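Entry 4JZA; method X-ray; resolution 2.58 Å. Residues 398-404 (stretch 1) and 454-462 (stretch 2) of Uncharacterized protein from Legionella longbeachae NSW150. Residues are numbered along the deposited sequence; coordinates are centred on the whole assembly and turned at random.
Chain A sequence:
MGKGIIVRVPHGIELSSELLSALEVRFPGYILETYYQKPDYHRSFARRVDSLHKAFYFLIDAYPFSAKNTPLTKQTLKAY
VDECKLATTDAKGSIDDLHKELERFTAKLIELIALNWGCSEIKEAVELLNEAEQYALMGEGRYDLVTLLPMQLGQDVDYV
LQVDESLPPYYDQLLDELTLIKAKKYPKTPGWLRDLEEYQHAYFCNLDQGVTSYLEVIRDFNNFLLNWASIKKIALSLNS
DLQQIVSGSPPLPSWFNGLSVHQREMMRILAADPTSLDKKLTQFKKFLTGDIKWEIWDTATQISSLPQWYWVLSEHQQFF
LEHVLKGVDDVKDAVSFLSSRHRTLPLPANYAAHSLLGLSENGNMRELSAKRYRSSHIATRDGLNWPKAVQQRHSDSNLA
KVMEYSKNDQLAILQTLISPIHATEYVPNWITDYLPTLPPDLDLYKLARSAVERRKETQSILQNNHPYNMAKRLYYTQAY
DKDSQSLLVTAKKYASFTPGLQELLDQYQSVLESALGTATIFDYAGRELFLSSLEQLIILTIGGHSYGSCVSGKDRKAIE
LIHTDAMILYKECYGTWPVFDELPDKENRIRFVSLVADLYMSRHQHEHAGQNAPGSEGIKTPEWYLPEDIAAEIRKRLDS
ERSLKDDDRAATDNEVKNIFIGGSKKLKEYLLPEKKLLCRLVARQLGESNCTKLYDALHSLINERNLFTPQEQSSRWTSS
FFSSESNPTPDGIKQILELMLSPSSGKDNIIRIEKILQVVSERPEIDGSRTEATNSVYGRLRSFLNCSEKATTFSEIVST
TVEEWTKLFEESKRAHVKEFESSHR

Stretch 1 398-404: NLAKVME
Stretch 2 454-462: RRKETQSIL

The most unusual feature of this contact is that an arginine touching three residues of the other stretch makes no hydrogen bond across it: the guanidinium of Arg455 lies with one face over Ala400 CA, while its NH1 bonds within its own stretch. NH1 of Arg455 donates to OE1 of Gln459 at 2.5 Å, a very short bond with a bent N-H...acceptor angle of 124°. The example illustrates a general principle, that a long polar side chain can pack against a neighbour while one of its nitrogens bonds locally. Here the planar guanidinium packs against carbon atoms of stretch 1, and the aliphatic CD touches Leu399.

Stretch 1 supplies a helical face. Residues 398-402 are helical, continuing a helix that begins earlier in the chain; Met403 follows at phi/psi -93/5 and Glu404 at -58/-31. Met403 N bonds to Leu399 O at 3.1 Å, and this spacing sets Leu399 and Met403 one turn apart, both with CA-to-CB toward stretch 2, while Ala400 points sideways. Lys401 and Glu404 point away and join in a salt bridge, NZ of Lys401 to OE1 of Glu404 at 2.7 Å.

Stretch 2 starts with Arg454 at -70/-22 and Arg455 at -96/1; residues 456-458 have helical phi/psi, and Arg455 O receives Thr458 N at 2.9 Å and Gln459 N at 3.1 Å. The chain then extends, Gln459 at -167/135, Ser460 at -97/139 and Ile461 at -130/132, so that Gln459 and Ile461 point toward the helix while Ser460 remains exposed. In register, the CA atoms of Ala400 and Arg455 lie 8.5 Å apart and those of Met403 and Gln459 9.2 Å, so the paired residues advance in the same order along both segments.

Arg455 reaches across with chi1 and chi2 both t (164°), chi3 m (-90°) and chi4 -105°. Arg455 CD lies 3.7 Å from Leu399 CD2, and Arg455 NH2 3.5 Å from Ala400 CB. Gln459, extended with chi1 and chi2 both t and chi3 39°, brings OE1 to 3.6 Å from Met403 CB while still accepting from Arg455.

Beyond the polar pair the contact is apolar. Leu399 (chi1 t, chi2 p) places CD1 4.2 Å from Ile461 CD1, and the same isoleucine methyl lies 4.1 Å from SE of Met403, a selenomethionine with chi1 and chi2 both m and chi3 at 138°. Ile461 (chi1 m, chi2 t) extends its CD1 to meet both. These three residues are buried, as suits side chains without charge. The whole contact covers 269 Å², both sides summed, and rests on packing alone.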

ATOM      1  N   ASN A 398     -16.466   6.366  -6.443  1.00 45.16           N
ATOM      2  CA  ASN A 398     -15.252   7.082  -6.914  1.00 44.89           C
ATOM      3  C   ASN A 398     -15.507   7.876  -8.201  1.00 43.33           C
ATOM      4  O   ASN A 398     -15.089   9.031  -8.349  1.00 41.46           O
ATOM      5  CB  ASN A 398     -14.058   6.119  -7.114  1.00 45.03           C
ATOM      6  CG  ASN A 398     -13.421   5.693  -5.809  1.00 44.95           C
ATOM      7  OD1 ASN A 398     -13.581   6.345  -4.774  1.00 48.54           O
ATOM      8  ND2 ASN A 398     -12.716   4.581  -5.842  1.00 44.01           N
ATOM      9  N   LEU A 399     -16.227   7.270  -9.125  1.00 43.48           N
ATOM     10  CA  LEU A 399     -16.625   8.015 -10.307  1.00 44.06           C
ATOM     11  C   LEU A 399     -17.412   9.291  -9.930  1.00 43.65           C
ATOM     12  O   LEU A 399     -17.111  10.346 -10.443  1.00 43.79           O
ATOM     13  CB  LEU A 399     -17.443   7.134 -11.233  1.00 43.72           C
ATOM     14  CG  LEU A 399     -17.980   7.801 -12.480  1.00 42.76           C
ATOM     15  CD1 LEU A 399     -16.817   8.412 -13.293  1.00 41.50           C
ATOM     16  CD2 LEU A 399     -18.761   6.741 -13.277  1.00 42.30           C
ATOM     17  N   ALA A 400     -18.401   9.187  -9.036  1.00 43.34           N
ATOM     18  CA  ALA A 400     -19.173  10.361  -8.588  1.00 42.44           C
ATOM     19  C   ALA A 400     -18.269  11.393  -7.954  1.00 43.46           C
ATOM     20  O   ALA A 400     -18.461  12.581  -8.139  1.00 44.89           O
ATOM     21  CB  ALA A 400     -20.269   9.967  -7.596  1.00 40.21           C
ATOM     22  N   LYS A 401     -17.279  10.970  -7.185  1.00 45.37           N
ATOM     23  CA  LYS A 401     -16.531  11.960  -6.442  1.00 44.31           C
ATOM     24  C   LYS A 401     -15.618  12.748  -7.398  1.00 45.25           C
ATOM     25  O   LYS A 401     -15.361  13.938  -7.243  1.00 44.26           O
ATOM     26  CB  LYS A 401     -15.743  11.269  -5.382  1.00 40.69           C
ATOM     27  CG  LYS A 401     -15.009  12.233  -4.514  1.00 41.41           C
ATOM     28  CD  LYS A 401     -15.936  13.233  -3.876  1.00 41.38           C
ATOM     29  CE  LYS A 401     -15.164  13.984  -2.811  1.00 42.90           C
ATOM     30  NZ  LYS A 401     -16.008  15.024  -2.137  1.00 43.82           N
ATOM     31  N   VAL A 402     -15.199  12.056  -8.425  1.00 44.69           N
ATOM     32  CA  VAL A 402     -14.200  12.527  -9.360  1.00 48.84           C
ATOM     33  C   VAL A 402     -14.866  13.439 -10.441  1.00 50.97           C
ATOM     34  O   VAL A 402     -14.219  14.286 -11.095  1.00 47.76           O
ATOM     35  CB  VAL A 402     -13.412  11.244  -9.850  1.00 49.21           C
ATOM     36  CG1 VAL A 402     -13.270  11.113 -11.338  1.00 46.91           C
ATOM     37  CG2 VAL A 402     -12.086  11.106  -9.111  1.00 51.09           C
HETATM   38  N   MSE A 403     -16.179  13.302 -10.583  1.00 51.17           N
HETATM   39  CA  MSE A 403     -16.959  14.186 -11.427  1.00 49.85           C
HETATM   40  C   MSE A 403     -17.530  15.340 -10.629  1.00 50.33           C
HETATM   41  O   MSE A 403     -18.267  16.169 -11.173  1.00 54.76           O
HETATM   42  CB  MSE A 403     -18.076  13.365 -12.042  1.00 50.31           C
HETATM   43  CG  MSE A 403     -17.529  12.260 -12.929  1.00 53.37           C
HETATM   44 SE   MSE A 403     -16.805  13.044 -14.579  0.95 63.47          SE
HETATM   45  CE  MSE A 403     -15.159  12.021 -14.817  1.00 57.43           C
ATOM     46  N   GLU A 404     -17.186  15.463  -9.353  1.00 48.11           N
ATOM     47  CA  GLU A 404     -17.874  16.448  -8.527  1.00 47.67           C
ATOM     48  C   GLU A 404     -17.756  17.877  -9.087  1.00 47.65           C
ATOM     49  O   GLU A 404     -18.662  18.627  -8.909  1.00 53.34           O
ATOM     50  CB  GLU A 404     -17.479  16.364  -7.028  1.00 47.72           C
ATOM     51  CG  GLU A 404     -16.116  16.968  -6.643  1.00 49.29           C
ATOM     52  CD  GLU A 404     -15.669  16.648  -5.202  1.00 50.94           C
ATOM     53  OE1 GLU A 404     -16.539  16.632  -4.299  1.00 47.56           O
ATOM     54  OE2 GLU A 404     -14.446  16.442  -4.946  1.00 49.18           O
ATOM     55  N   ARG A 454     -23.546   2.971 -15.770  1.00 59.31           N
ATOM     56  CA  ARG A 454     -24.584   3.074 -14.733  1.00 58.47           C
ATOM     57  C   ARG A 454     -24.939   4.514 -14.432  1.00 56.67           C
ATOM     58  O   ARG A 454     -26.043   4.806 -13.969  1.00 54.85           O
ATOM     59  CB  ARG A 454     -24.149   2.382 -13.449  1.00 58.62           C
ATOM     60  CG  ARG A 454     -24.048   0.868 -13.549  1.00 56.07           C
ATOM     61  CD  ARG A 454     -23.651   0.254 -12.228  1.00 54.34           C
ATOM     62  NE  ARG A 454     -22.546  -0.656 -12.466  1.00 60.20           N
ATOM     63  CZ  ARG A 454     -21.301  -0.492 -12.009  1.00 60.34           C
ATOM     64  NH1 ARG A 454     -20.979   0.531 -11.229  1.00 55.85           N
ATOM     65  NH2 ARG A 454     -20.369  -1.384 -12.309  1.00 61.77           N
ATOM     66  N   ARG A 455     -24.007   5.402 -14.771  1.00 54.33           N
ATOM     67  CA  ARG A 455     -24.132   6.816 -14.540  1.00 51.88           C
ATOM     68  C   ARG A 455     -24.672   7.519 -15.803  1.00 55.40           C
ATOM     69  O   ARG A 455     -24.888   8.741 -15.808  1.00 57.65           O
ATOM     70  CB  ARG A 455     -22.767   7.356 -14.052  1.00 51.65           C
ATOM     71  CG  ARG A 455     -22.563   8.858 -14.105  1.00 53.59           C
ATOM     72  CD  ARG A 455     -21.394   9.354 -13.284  1.00 51.01           C
ATOM     73  NE  ARG A 455     -21.856   9.658 -11.936  1.00 55.63           N
ATOM     74  CZ  ARG A 455     -22.066  10.867 -11.421  1.00 54.54           C
ATOM     75  NH1 ARG A 455     -21.855  11.961 -12.124  1.00 50.64           N
ATOM     76  NH2 ARG A 455     -22.478  10.965 -10.163  1.00 55.75           N
ATOM     77  N   LYS A 456     -24.961   6.764 -16.858  1.00 63.62           N
ATOM     78  CA  LYS A 456     -25.433   7.373 -18.115  1.00 74.32           C
ATOM     79  C   LYS A 456     -26.630   8.307 -17.887  1.00 78.02           C
ATOM     80  O   LYS A 456     -26.664   9.405 -18.423  1.00 81.14           O
ATOM     81  CB  LYS A 456     -25.775   6.313 -19.176  1.00 80.25           C
ATOM     82  CG  LYS A 456     -25.319   6.712 -20.579  1.00 93.63           C
ATOM     83  CD  LYS A 456     -23.945   6.142 -20.941  1.00103.09           C
ATOM     84  CE  LYS A 456     -22.942   7.201 -21.423  1.00106.75           C
ATOM     85  NZ  LYS A 456     -21.854   6.648 -22.290  1.00 97.86           N
ATOM     86  N   GLU A 457     -27.573   7.875 -17.054  1.00 82.99           N
ATOM     87  CA  GLU A 457     -28.753   8.668 -16.685  1.00 84.57           C
ATOM     88  C   GLU A 457     -28.401  10.037 -16.143  1.00 72.66           C
ATOM     89  O   GLU A 457     -29.065  10.999 -16.422  1.00 70.05           O
ATOM     90  CB  GLU A 457     -29.568   7.937 -15.595  1.00103.18           C
ATOM     91  CG  GLU A 457     -30.113   6.548 -15.954  1.00110.59           C
ATOM     92  CD  GLU A 457     -31.227   6.595 -16.986  1.00115.40           C
ATOM     93  OE1 GLU A 457     -31.011   7.158 -18.082  1.00103.17           O
ATOM     94  OE2 GLU A 457     -32.329   6.076 -16.696  1.00120.96           O
ATOM     95  N   THR A 458     -27.372  10.109 -15.318  1.00 69.01           N
ATOM     96  CA  THR A 458     -27.056  11.331 -14.587  1.00 64.13           C
ATOM     97  C   THR A 458     -26.204  12.304 -15.379  1.00 62.03           C
ATOM     98  O   THR A 458     -26.328  13.511 -15.226  1.00 60.74           O
ATOM     99  CB  THR A 458     -26.309  10.943 -13.297  1.00 63.30           C
ATOM    100  OG1 THR A 458     -27.141  10.028 -12.561  1.00 58.79           O
ATOM    101  CG2 THR A 458     -25.914  12.185 -12.420  1.00 60.03           C
ATOM    102  N   GLN A 459     -25.330  11.771 -16.226  1.00 65.74           N
ATOM    103  CA  GLN A 459     -24.261  12.565 -16.858  1.00 61.08           C
ATOM    104  C   GLN A 459     -23.646  11.773 -17.982  1.00 60.09           C
ATOM    105  O   GLN A 459     -23.359  10.575 -17.858  1.00 61.78           O
ATOM    106  CB  GLN A 459     -23.208  12.853 -15.809  1.00 59.60           C
ATOM    107  CG  GLN A 459     -21.932  13.496 -16.274  1.00 60.47           C
ATOM    108  CD  GLN A 459     -21.114  13.972 -15.084  1.00 59.20           C
ATOM    109  OE1 GLN A 459     -21.067  13.298 -14.068  1.00 58.66           O
ATOM    110  NE2 GLN A 459     -20.496  15.140 -15.192  1.00 56.27           N
ATOM    111  N   SER A 460     -23.433  12.410 -19.106  1.00 62.81           N
ATOM    112  CA  SER A 460     -22.799  11.656 -20.146  1.00 64.07           C
ATOM    113  C   SER A 460     -21.309  12.004 -20.078  1.00 61.37           C
ATOM    114  O   SER A 460     -20.923  13.173 -19.835  1.00 55.99           O
ATOM    115  CB  SER A 460     -23.441  11.911 -21.486  1.00 61.55           C
ATOM    116  OG  SER A 460     -22.500  12.513 -22.286  1.00 66.79           O
ATOM    117  N   ILE A 461     -20.481  10.968 -20.247  1.00 59.69           N
ATOM    118  CA  ILE A 461     -19.034  11.084 -20.055  1.00 58.85           C
ATOM    119  C   ILE A 461     -18.274  10.518 -21.246  1.00 57.18           C
ATOM    120  O   ILE A 461     -18.559   9.393 -21.706  1.00 52.50           O
ATOM    121  CB  ILE A 461     -18.593  10.331 -18.779  1.00 60.97           C
ATOM    122  CG1 ILE A 461     -19.194  11.001 -17.537  1.00 58.88           C
ATOM    123  CG2 ILE A 461     -17.063  10.266 -18.653  1.00 60.78           C
ATOM    124  CD1 ILE A 461     -19.118  10.148 -16.282  1.00 56.82           C
ATOM    125  N   LEU A 462     -17.299  11.290 -21.733  1.00 54.85           N
ATOM    126  CA  LEU A 462     -16.383  10.790 -22.767  1.00 57.69           C
ATOM    127  C   LEU A 462     -15.278   9.929 -22.148  1.00 53.46           C
ATOM    128  O   LEU A 462     -14.635  10.302 -21.183  1.00 53.31           O
ATOM    129  CB  LEU A 462     -15.788  11.948 -23.570  1.00 60.73           C
ATOM    130  CG  LEU A 462     -16.791  12.747 -24.406  1.00 58.97           C
ATOM    131  CD1 LEU A 462     -16.178  14.068 -24.845  1.00 60.26           C
ATOM    132  CD2 LEU A 462     -17.188  11.899 -25.595  1.00 60.51           C
TER